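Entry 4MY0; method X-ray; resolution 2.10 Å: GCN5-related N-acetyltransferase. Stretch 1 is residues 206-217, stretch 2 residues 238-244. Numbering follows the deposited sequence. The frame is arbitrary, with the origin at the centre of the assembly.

Stretch 1, residues 206-217: AYLAEDGFVVYN
Stretch 2 (238-244) ALWATVG

The first stretch is a β-hairpin and the second a helical segment that lies across one of its faces. The strand that begins before A206 and runs through Y207 pairs antiparallel with strand 212-217: Y207 N to V214 O is 2.9 Å, V214 N to Y207 O is 3.0 Å, and A209 N to G212 O is 2.8 Å, all hydrogen bonds. E210 (phi/psi -59/-36) and D211 (-134/44) make the turn. Helix 238-244 is held by bonds from T242 N to A238 O (2.9 Å), V243 N to L239 O (3.2 Å) and G244 N to W240 O (2.9 Å). Its axis runs nearly parallel to strand 212-217, with a signed crossing angle of -22° and a closest approach of 8.5 Å. Register is fixed by two pairs: V214 CA lies 6.3 Å from L239 CA, and Y216 CA lies 7.5 Å from V243 CA.

Alternation along the strand decides which residues meet the helix. The CA-to-CB bonds of V214 and Y216 point toward it, as does that of Y207 on the neighbouring strand, whereas those of F213 and V215 point away.

L239 is the main bump, with 103 Å² covered, the largest share of any residue here. In its mt rotamer (chi1 -67°, chi2 171°) it reaches the hairpin with both methyls. CD1 settles over the backbone at G212, 3.8 Å from G212 C and 3.4 Å from F213 N, while CD2 lies 3.9 Å from V214 CG1 and 4.2 Å from Y207 O. The hollow depends on G212 lacking a side chain: an ideal CB there would point toward the helix and sit only 3.2 Å from L239 CD1, a tight fit.

One turn further along, V243 fills the next hollow although its CA-to-CB bond points sideways. With chi1 at -178° (t), its CG2 is 3.7 Å from V214 CG2 and 3.7 Å from Y216 CD2. V214, at chi1 62° (p), thus turns CG1 to L239 and CG2 to V243, wedging between these two helix side chains. The same V243 CG2 lies over a face of the Y216 ring, 4.1 Å from the ring centroid and 24° off the normal, a CH-pi contact; Y216 has chi1 66° (p) and chi2 104°.

T242 makes a similar contact with Y207 (chi1 -63°, m; chi2 -84°). T242 CG2 stands 4.2 Å from the Y207 ring centroid, 18° off the normal, and 4.0 Å from Y207 CD2. At chi1 -55° (m), T242 also places OG1 2.7 Å from A238 O, to which it donates a hydrogen bond; its hydroxyl is thereby satisfied within the helix while the methyl packs on the ring.

No direct hydrogen bond joins the stretches, which bury 395 Å² in total, so shape and apolar packing dominate. A single water supplies a polar link: it donates to V243 O at 3.0 Å and is hydrogen-bonded to Y216 OH, also at 3.0 Å, bridging the tyrosine hydroxyl to the helix backbone.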

ATOM      1  N   ALA C 206      24.070  -1.830 -23.278  1.00 21.82           N
ATOM      2  CA  ALA C 206      23.978  -1.099 -24.546  1.00 26.92           C
ATOM      3  C   ALA C 206      24.076  -2.048 -25.733  1.00 22.83           C
ATOM      4  O   ALA C 206      24.934  -2.917 -25.751  1.00 24.65           O
ATOM      5  CB  ALA C 206      25.084  -0.037 -24.634  1.00 22.42           C
ATOM      6  N   TYR C 207      23.206  -1.873 -26.724  1.00 26.27           N
ATOM      7  CA  TYR C 207      23.238  -2.688 -27.945  1.00 23.71           C
ATOM      8  C   TYR C 207      23.166  -1.798 -29.162  1.00 30.73           C
ATOM      9  O   TYR C 207      22.501  -0.760 -29.136  1.00 29.22           O
ATOM     10  CB  TYR C 207      22.100  -3.725 -27.947  1.00 23.98           C
ATOM     11  CG  TYR C 207      22.293  -4.682 -26.803  1.00 27.20           C
ATOM     12  CD1 TYR C 207      23.130  -5.775 -26.936  1.00 28.70           C
ATOM     13  CD2 TYR C 207      21.722  -4.434 -25.555  1.00 25.27           C
ATOM     14  CE1 TYR C 207      23.366  -6.622 -25.875  1.00 32.17           C
ATOM     15  CE2 TYR C 207      21.950  -5.288 -24.485  1.00 26.41           C
ATOM     16  CZ  TYR C 207      22.776  -6.380 -24.658  1.00 31.72           C
ATOM     17  OH  TYR C 207      23.025  -7.247 -23.620  1.00 39.57           O
ATOM     18  N   LEU C 208      23.860  -2.208 -30.223  1.00 26.61           N
ATOM     19  CA  LEU C 208      24.018  -1.382 -31.407  1.00 27.33           C
ATOM     20  C   LEU C 208      23.646  -2.152 -32.667  1.00 27.73           C
ATOM     21  O   LEU C 208      24.108  -3.278 -32.880  1.00 27.78           O
ATOM     22  CB  LEU C 208      25.469  -0.907 -31.508  1.00 30.62           C
ATOM     23  CG  LEU C 208      25.858  -0.144 -32.771  1.00 31.74           C
ATOM     24  CD1 LEU C 208      25.121   1.181 -32.816  1.00 28.15           C
ATOM     25  CD2 LEU C 208      27.361   0.070 -32.823  1.00 34.41           C
ATOM     26  N   ALA C 209      22.800  -1.545 -33.497  1.00 28.69           N
ATOM     27  CA  ALA C 209      22.534  -2.070 -34.837  1.00 32.14           C
ATOM     28  C   ALA C 209      23.155  -1.109 -35.851  1.00 30.43           C
ATOM     29  O   ALA C 209      23.722  -0.089 -35.463  1.00 28.95           O
ATOM     30  CB  ALA C 209      21.048  -2.200 -35.069  1.00 30.96           C
ATOM     31  N   GLU C 210      23.024  -1.414 -37.140  1.00 36.38           N
ATOM     32  CA  GLU C 210      23.554  -0.552 -38.204  1.00 39.78           C
ATOM     33  C   GLU C 210      22.968   0.866 -38.158  1.00 40.40           C
ATOM     34  O   GLU C 210      23.673   1.848 -38.420  1.00 41.42           O
ATOM     35  CB  GLU C 210      23.291  -1.188 -39.573  1.00 47.19           C
ATOM     36  CG  GLU C 210      23.824  -0.402 -40.760  1.00 60.30           C
ATOM     37  CD  GLU C 210      23.928  -1.258 -42.020  1.00 74.00           C
ATOM     38  OE1 GLU C 210      23.118  -2.203 -42.169  1.00 77.12           O
ATOM     39  OE2 GLU C 210      24.829  -0.997 -42.852  1.00 79.33           O
ATOM     40  N   ASP C 211      21.687   0.973 -37.798  1.00 36.49           N
ATOM     41  CA  ASP C 211      21.003   2.268 -37.791  1.00 33.57           C
ATOM     42  C   ASP C 211      20.190   2.499 -36.519  1.00 33.27           C
ATOM     43  O   ASP C 211      19.048   2.983 -36.571  1.00 33.32           O
ATOM     44  CB  ASP C 211      20.103   2.390 -39.023  1.00 40.16           C
ATOM     45  CG  ASP C 211      18.977   1.368 -39.022  1.00 47.38           C
ATOM     46  OD1 ASP C 211      17.927   1.630 -39.645  1.00 51.20           O
ATOM     47  OD2 ASP C 211      19.144   0.306 -38.383  1.00 47.65           O
ATOM     48  N   GLY C 212      20.781   2.165 -35.371  1.00 28.39           N
ATOM     49  CA  GLY C 212      20.114   2.374 -34.103  1.00 25.65           C
ATOM     50  C   GLY C 212      20.847   1.801 -32.913  1.00 29.58           C
ATOM     51  O   GLY C 212      21.811   1.040 -33.057  1.00 29.60           O
ATOM     52  N   PHE C 213      20.387   2.175 -31.725  1.00 27.08           N
ATOM     53  CA  PHE C 213      20.915   1.589 -30.500  1.00 26.85           C
ATOM     54  C   PHE C 213      19.915   1.649 -29.352  1.00 24.41           C
ATOM     55  O   PHE C 213      18.932   2.378 -29.408  1.00 21.75           O
ATOM     56  CB  PHE C 213      22.224   2.270 -30.084  1.00 29.42           C
ATOM     57  CG  PHE C 213      22.070   3.709 -29.643  1.00 29.62           C
ATOM     58  CD1 PHE C 213      22.451   4.747 -30.484  1.00 28.03           C
ATOM     59  CD2 PHE C 213      21.602   4.022 -28.369  1.00 29.58           C
ATOM     60  CE1 PHE C 213      22.338   6.072 -30.077  1.00 28.89           C
ATOM     61  CE2 PHE C 213      21.476   5.344 -27.955  1.00 30.40           C
ATOM     62  CZ  PHE C 213      21.847   6.372 -28.807  1.00 28.78           C
ATOM     63  N   VAL C 214      20.194   0.907 -28.292  1.00 21.76           N
ATOM     64  CA  VAL C 214      19.376   0.998 -27.090  1.00 25.38           C
ATOM     65  C   VAL C 214      20.297   0.846 -25.889  1.00 26.69           C
ATOM     66  O   VAL C 214      21.270   0.067 -25.918  1.00 24.98           O
ATOM     67  CB  VAL C 214      18.247  -0.063 -27.073  1.00 23.44           C
ATOM     68  CG1 VAL C 214      18.826  -1.463 -27.075  1.00 24.07           C
ATOM     69  CG2 VAL C 214      17.311   0.128 -25.855  1.00 21.04           C
ATOM     70  N   VAL C 215      20.022   1.630 -24.855  1.00 24.69           N
ATOM     71  CA  VAL C 215      20.730   1.501 -23.591  1.00 21.89           C
ATOM     72  C   VAL C 215      19.685   1.316 -22.508  1.00 23.60           C
ATOM     73  O   VAL C 215      18.755   2.113 -22.390  1.00 23.05           O
ATOM     74  CB  VAL C 215      21.575   2.740 -23.280  1.00 23.79           C
ATOM     75  CG1 VAL C 215      22.372   2.525 -21.988  1.00 20.42           C
ATOM     76  CG2 VAL C 215      22.521   3.038 -24.460  1.00 20.43           C
ATOM     77  N   TYR C 216      19.816   0.247 -21.729  1.00 22.58           N
ATOM     78  CA  TYR C 216      18.864   0.002 -20.652  1.00 22.09           C
ATOM     79  C   TYR C 216      19.539  -0.602 -19.425  1.00 23.83           C
ATOM     80  O   TYR C 216      20.738  -0.911 -19.447  1.00 20.70           O
ATOM     81  CB  TYR C 216      17.682  -0.854 -21.125  1.00 18.62           C
ATOM     82  CG  TYR C 216      18.022  -2.276 -21.517  1.00 23.20           C
ATOM     83  CD1 TYR C 216      17.713  -3.341 -20.679  1.00 23.96           C
ATOM     84  CD2 TYR C 216      18.621  -2.557 -22.735  1.00 21.05           C
ATOM     85  CE1 TYR C 216      18.004  -4.636 -21.039  1.00 25.86           C
ATOM     86  CE2 TYR C 216      18.922  -3.854 -23.104  1.00 24.12           C
ATOM     87  CZ  TYR C 216      18.613  -4.889 -22.254  1.00 28.10           C
ATOM     88  OH  TYR C 216      18.895  -6.184 -22.640  1.00 28.98           O
ATOM     89  N   ASN C 217      18.774  -0.733 -18.343  1.00 21.52           N
ATOM     90  CA  ASN C 217      19.316  -1.245 -17.083  1.00 24.14           C
ATOM     91  C   ASN C 217      18.197  -1.738 -16.173  1.00 23.12           C
ATOM     92  O   ASN C 217      17.013  -1.553 -16.479  1.00 20.66           O
ATOM     93  CB  ASN C 217      20.137  -0.163 -16.370  1.00 28.95           C
ATOM     94  CG  ASN C 217      19.453   1.196 -16.390  1.00 33.09           C
ATOM     95  OD1 ASN C 217      18.450   1.410 -15.710  1.00 31.17           O
ATOM     96  ND2 ASN C 217      19.993   2.120 -17.183  1.00 40.35           N
ATOM     97  N   ALA C 238      13.687  -4.809 -33.540  1.00 27.05           N
ATOM     98  CA  ALA C 238      14.801  -5.609 -33.018  1.00 28.92           C
ATOM     99  C   ALA C 238      15.320  -5.110 -31.670  1.00 29.45           C
ATOM    100  O   ALA C 238      15.619  -5.911 -30.781  1.00 30.81           O
ATOM    101  CB  ALA C 238      15.949  -5.661 -34.038  1.00 27.00           C
ATOM    102  N   LEU C 239      15.459  -3.794 -31.531  1.00 26.72           N
ATOM    103  CA  LEU C 239      16.013  -3.228 -30.307  1.00 25.63           C
ATOM    104  C   LEU C 239      15.004  -3.320 -29.162  1.00 23.83           C
ATOM    105  O   LEU C 239      15.377  -3.652 -28.037  1.00 26.48           O
ATOM    106  CB  LEU C 239      16.448  -1.781 -30.520  1.00 25.26           C
ATOM    107  CG  LEU C 239      17.631  -1.548 -31.460  1.00 28.29           C
ATOM    108  CD1 LEU C 239      17.771  -0.074 -31.727  1.00 28.12           C
ATOM    109  CD2 LEU C 239      18.923  -2.107 -30.876  1.00 31.11           C
ATOM    110  N   TRP C 240      13.734  -3.030 -29.436  1.00 23.35           N
ATOM    111  CA  TRP C 240      12.697  -3.244 -28.413  1.00 24.10           C
ATOM    112  C   TRP C 240      12.620  -4.716 -28.055  1.00 26.10           C
ATOM    113  O   TRP C 240      12.418  -5.070 -26.900  1.00 26.97           O
ATOM    114  CB  TRP C 240      11.323  -2.743 -28.875  1.00 21.98           C
ATOM    115  CG  TRP C 240      11.198  -1.255 -28.790  1.00 24.39           C
ATOM    116  CD1 TRP C 240      11.095  -0.374 -29.831  1.00 24.38           C
ATOM    117  CD2 TRP C 240      11.186  -0.464 -27.592  1.00 20.64           C
ATOM    118  NE1 TRP C 240      11.015   0.920 -29.349  1.00 24.52           N
ATOM    119  CE2 TRP C 240      11.082   0.890 -27.980  1.00 24.31           C
ATOM    120  CE3 TRP C 240      11.275  -0.772 -26.224  1.00 20.85           C
ATOM    121  CZ2 TRP C 240      11.054   1.937 -27.050  1.00 25.31           C
ATOM    122  CZ3 TRP C 240      11.245   0.259 -25.305  1.00 22.27           C
ATOM    123  CH2 TRP C 240      11.131   1.601 -25.717  1.00 26.44           C
ATOM    124  N   ALA C 241      12.771  -5.585 -29.049  1.00 25.92           N
ATOM    125  CA  ALA C 241      12.678  -7.015 -28.776  1.00 25.16           C
ATOM    126  C   ALA C 241      13.876  -7.489 -27.938  1.00 29.04           C
ATOM    127  O   ALA C 241      13.738  -8.382 -27.104  1.00 30.16           O
ATOM    128  CB  ALA C 241      12.537  -7.812 -30.074  1.00 24.35           C
ATOM    129  N   THR C 242      15.043  -6.877 -28.150  1.00 29.18           N
ATOM    130  CA  THR C 242      16.207  -7.130 -27.294  1.00 25.62           C
ATOM    131  C   THR C 242      15.896  -6.819 -25.827  1.00 24.46           C
ATOM    132  O   THR C 242      16.142  -7.645 -24.947  1.00 28.65           O
ATOM    133  CB  THR C 242      17.429  -6.311 -27.742  1.00 27.15           C
ATOM    134  OG1 THR C 242      17.693  -6.585 -29.121  1.00 30.05           O
ATOM    135  CG2 THR C 242      18.665  -6.671 -26.911  1.00 29.63           C
ATOM    136  N   VAL C 243      15.343  -5.637 -25.561  1.00 24.57           N
ATOM    137  CA  VAL C 243      14.974  -5.277 -24.191  1.00 25.02           C
ATOM    138  C   VAL C 243      13.919  -6.245 -23.636  1.00 25.54           C
ATOM    139  O   VAL C 243      14.051  -6.765 -22.520  1.00 26.07           O
ATOM    140  CB  VAL C 243      14.426  -3.836 -24.107  1.00 28.84           C
ATOM    141  CG1 VAL C 243      14.096  -3.469 -22.658  1.00 26.33           C
ATOM    142  CG2 VAL C 243      15.434  -2.845 -24.690  1.00 30.93           C
ATOM    143  N   GLY C 244      12.880  -6.490 -24.426  1.00 26.77           N
ATOM    144  CA  GLY C 244      11.778  -7.348 -24.010  1.00 28.18           C
ATOM    145  C   GLY C 244      12.142  -8.812 -23.831  1.00 30.32           C
ATOM    146  O   GLY C 244      11.412  -9.553 -23.171  1.00 29.11           O
TER
HETATM  147  O   HOH W   1      16.705  -7.996 -21.730  1.00 26.70           O